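Local coordinates for dihydropyrimidinase (Brevibacillus agri, PDB 3SFW) that catalyses the reversible hydrolytic ring opening of dihydropyrimidines at a zinc-dependent active site, at the interface of chains A and B. Residues are numbered along the deposited sequence; one frame, centred on the assembly and turned at random. Chains: chain A/B, Dihydropyrimidinase.

The interface of chains A and B. Residues chain A 163, 167, 226-227, 230; chain B 186, 189, 216, 219.
Helices of two copies of the enzyme pack here in a two-fold symmetric, homotypic interface, and the patch, with its twin, holds chains A and B together in the deposited four-chain assembly; this is probably an interface of the enzyme in solution too, though the structure alone does not show it. B:Val189, in the first turn of helix 187-199, hides 64 Å² of its surface, more than any other residue of the patch, against A:Phe167 of helix 163-176 and A:Leu227 and A:Leu230 of helix 214-230. Both methyls meet the A:Phe167 ring, and each also touches a different leucine. CG2 lies over the centre of the A:Phe167 ring, 4.0 Å above the plane, and also meets A:Leu227 CD1 at 3.7 Å. CG1, anti to the backbone N (chi1 171°), reaches the far end of the ring, 3.9 Å from A:Phe167 CZ, and touches A:Leu230 CD1 at 4.0 Å. Distances of this order indicate close but unstrained apolar packing. Beside this core, the aliphatic part of B:Glu219 rests on A:Ala226, CG to CB at 3.6 Å; a bend at chi2 (-83°) turns its carboxylate away from that methyl and toward B:Asn186.

A polar cluster beside the apolar contact centres on the B:Asn186 amide. Its ND2 donates to A:Asp163 OD2 across the interface at 3.1 Å, approaching from above the carboxylate plane, and at 2.9 Å to B:Glu219 OE1 of its own chain, which lies in the amide plane. One amide nitrogen thus bridges two acidic side chains, which probably eases the repulsion between them if both are charged. The other end of the amide is fixed too, OD1 accepting from the backbone N of B:Val189 and so capping the start of that helix. With an alanine at B:Asn186, the two carboxylates would probably be left as neighbours without their shared donor, and the B:Val189 amide would lose its side-chain cap. That capping bond is nearly straight, 175° at the hydrogen, with 2.9 Å between B:Val189 N and B:Asn186 OD1.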
ATOM      1  N   ASP A 163      -5.693   7.709  24.565  1.00 13.52           N
ATOM      2  CA  ASP A 163      -5.441   6.347  24.132  1.00 12.44           C
ATOM      3  C   ASP A 163      -5.750   5.321  25.197  1.00 11.74           C
ATOM      4  O   ASP A 163      -6.194   4.219  24.881  1.00 12.88           O
ATOM      5  CB  ASP A 163      -4.005   6.175  23.630  1.00 11.56           C
ATOM      6  CG  ASP A 163      -3.762   6.889  22.297  1.00 12.96           C
ATOM      7  OD1 ASP A 163      -4.759   7.335  21.646  1.00 14.49           O
ATOM      8  OD2 ASP A 163      -2.582   6.961  21.897  1.00 14.53           O
ATOM      9  N   PHE A 167      -8.411   2.488  24.299  1.00 11.10           N
ATOM     10  CA  PHE A 167      -8.012   1.062  24.280  1.00 13.25           C
ATOM     11  C   PHE A 167      -8.805   0.219  25.309  1.00 13.35           C
ATOM     12  O   PHE A 167      -9.311  -0.858  24.985  1.00 13.60           O
ATOM     13  CB  PHE A 167      -6.514   0.940  24.573  1.00 13.04           C
ATOM     14  CG  PHE A 167      -5.970  -0.439  24.347  1.00 11.55           C
ATOM     15  CD1 PHE A 167      -5.215  -1.052  25.333  1.00 14.98           C
ATOM     16  CD2 PHE A 167      -6.183  -1.113  23.137  1.00 13.46           C
ATOM     17  CE1 PHE A 167      -4.671  -2.337  25.120  1.00 18.52           C
ATOM     18  CE2 PHE A 167      -5.659  -2.382  22.911  1.00 13.82           C
ATOM     19  CZ  PHE A 167      -4.854  -2.987  23.899  1.00 15.95           C
ATOM     20  N   ALA A 226      -5.476   0.694  14.791  1.00 10.05           N
ATOM     21  CA  ALA A 226      -4.427  -0.116  15.401  1.00 11.21           C
ATOM     22  C   ALA A 226      -4.849  -0.620  16.788  1.00 11.17           C
ATOM     23  O   ALA A 226      -4.618  -1.795  17.141  1.00 12.06           O
ATOM     24  CB  ALA A 226      -3.120   0.715  15.541  1.00 10.43           C
ATOM     25  N   LEU A 227      -5.467   0.252  17.568  1.00 11.97           N
ATOM     26  CA  LEU A 227      -5.876  -0.121  18.922  1.00 10.68           C
ATOM     27  C   LEU A 227      -7.013  -1.133  18.837  1.00 11.24           C
ATOM     28  O   LEU A 227      -7.071  -2.074  19.626  1.00 11.53           O
ATOM     29  CB  LEU A 227      -6.362   1.144  19.674  1.00 10.77           C
ATOM     30  CG  LEU A 227      -5.296   1.825  20.559  1.00 13.95           C
ATOM     31  CD1 LEU A 227      -4.000   2.106  19.781  1.00 14.72           C
ATOM     32  CD2 LEU A 227      -5.883   3.100  21.127  1.00 14.63           C
ATOM     33  N   LEU A 230      -5.325  -4.478  18.097  1.00 14.64           N
ATOM     34  CA  LEU A 230      -4.624  -4.884  19.375  1.00 13.59           C
ATOM     35  C   LEU A 230      -5.617  -5.385  20.445  1.00 16.08           C
ATOM     36  O   LEU A 230      -5.288  -6.265  21.252  1.00 18.73           O
ATOM     37  CB  LEU A 230      -3.863  -3.679  19.930  1.00 13.65           C
ATOM     38  CG  LEU A 230      -2.544  -3.379  19.157  1.00 13.88           C
ATOM     39  CD1 LEU A 230      -2.054  -1.948  19.434  1.00 16.88           C
ATOM     40  CD2 LEU A 230      -1.500  -4.373  19.579  1.00 17.73           C
TER
ATOM     41  N   ASN B 186       3.313   2.497  21.418  1.00 10.78           N
ATOM     42  CA  ASN B 186       2.206   3.163  22.132  1.00 10.63           C
ATOM     43  C   ASN B 186       2.223   2.874  23.628  1.00 11.99           C
ATOM     44  O   ASN B 186       1.884   1.763  24.061  1.00 12.50           O
ATOM     45  CB  ASN B 186       0.834   2.772  21.535  1.00 10.03           C
ATOM     46  CG  ASN B 186      -0.284   3.584  22.105  1.00 12.35           C
ATOM     47  OD1 ASN B 186      -0.531   3.570  23.322  1.00 13.25           O
ATOM     48  ND2 ASN B 186      -0.935   4.371  21.252  1.00 11.42           N
ATOM     49  N   VAL B 189      -1.232   1.617  25.360  1.00 13.30           N
ATOM     50  CA  VAL B 189      -1.451   0.187  25.052  1.00 11.45           C
ATOM     51  C   VAL B 189      -0.534  -0.688  25.915  1.00 12.96           C
ATOM     52  O   VAL B 189      -0.998  -1.644  26.552  1.00 14.46           O
ATOM     53  CB  VAL B 189      -1.225  -0.130  23.564  1.00 12.57           C
ATOM     54  CG1 VAL B 189      -1.236  -1.653  23.332  1.00 16.10           C
ATOM     55  CG2 VAL B 189      -2.333   0.548  22.709  1.00 11.62           C
ATOM     56  N   ALA B 216       1.826  -2.105  18.179  1.00 10.93           N
ATOM     57  CA  ALA B 216       1.953  -0.935  19.073  1.00 13.45           C
ATOM     58  C   ALA B 216       3.145  -0.071  18.652  1.00 10.96           C
ATOM     59  O   ALA B 216       3.139   1.175  18.798  1.00 12.29           O
ATOM     60  CB  ALA B 216       2.146  -1.411  20.532  1.00 11.92           C
ATOM     61  N   GLU B 219       1.935   1.513  15.215  1.00 11.38           N
ATOM     62  CA  GLU B 219       0.980   2.614  15.462  1.00 12.11           C
ATOM     63  C   GLU B 219       1.765   3.871  15.834  1.00 12.19           C
ATOM     64  O   GLU B 219       1.562   4.954  15.285  1.00 12.59           O
ATOM     65  CB  GLU B 219       0.043   2.287  16.624  1.00 11.36           C
ATOM     66  CG  GLU B 219      -1.070   3.367  16.817  1.00  9.94           C
ATOM     67  CD  GLU B 219      -0.628   4.595  17.623  1.00 12.82           C
ATOM     68  OE1 GLU B 219       0.114   4.412  18.598  1.00 10.28           O
ATOM     69  OE2 GLU B 219      -0.829   5.745  17.141  1.00 11.64           O
TER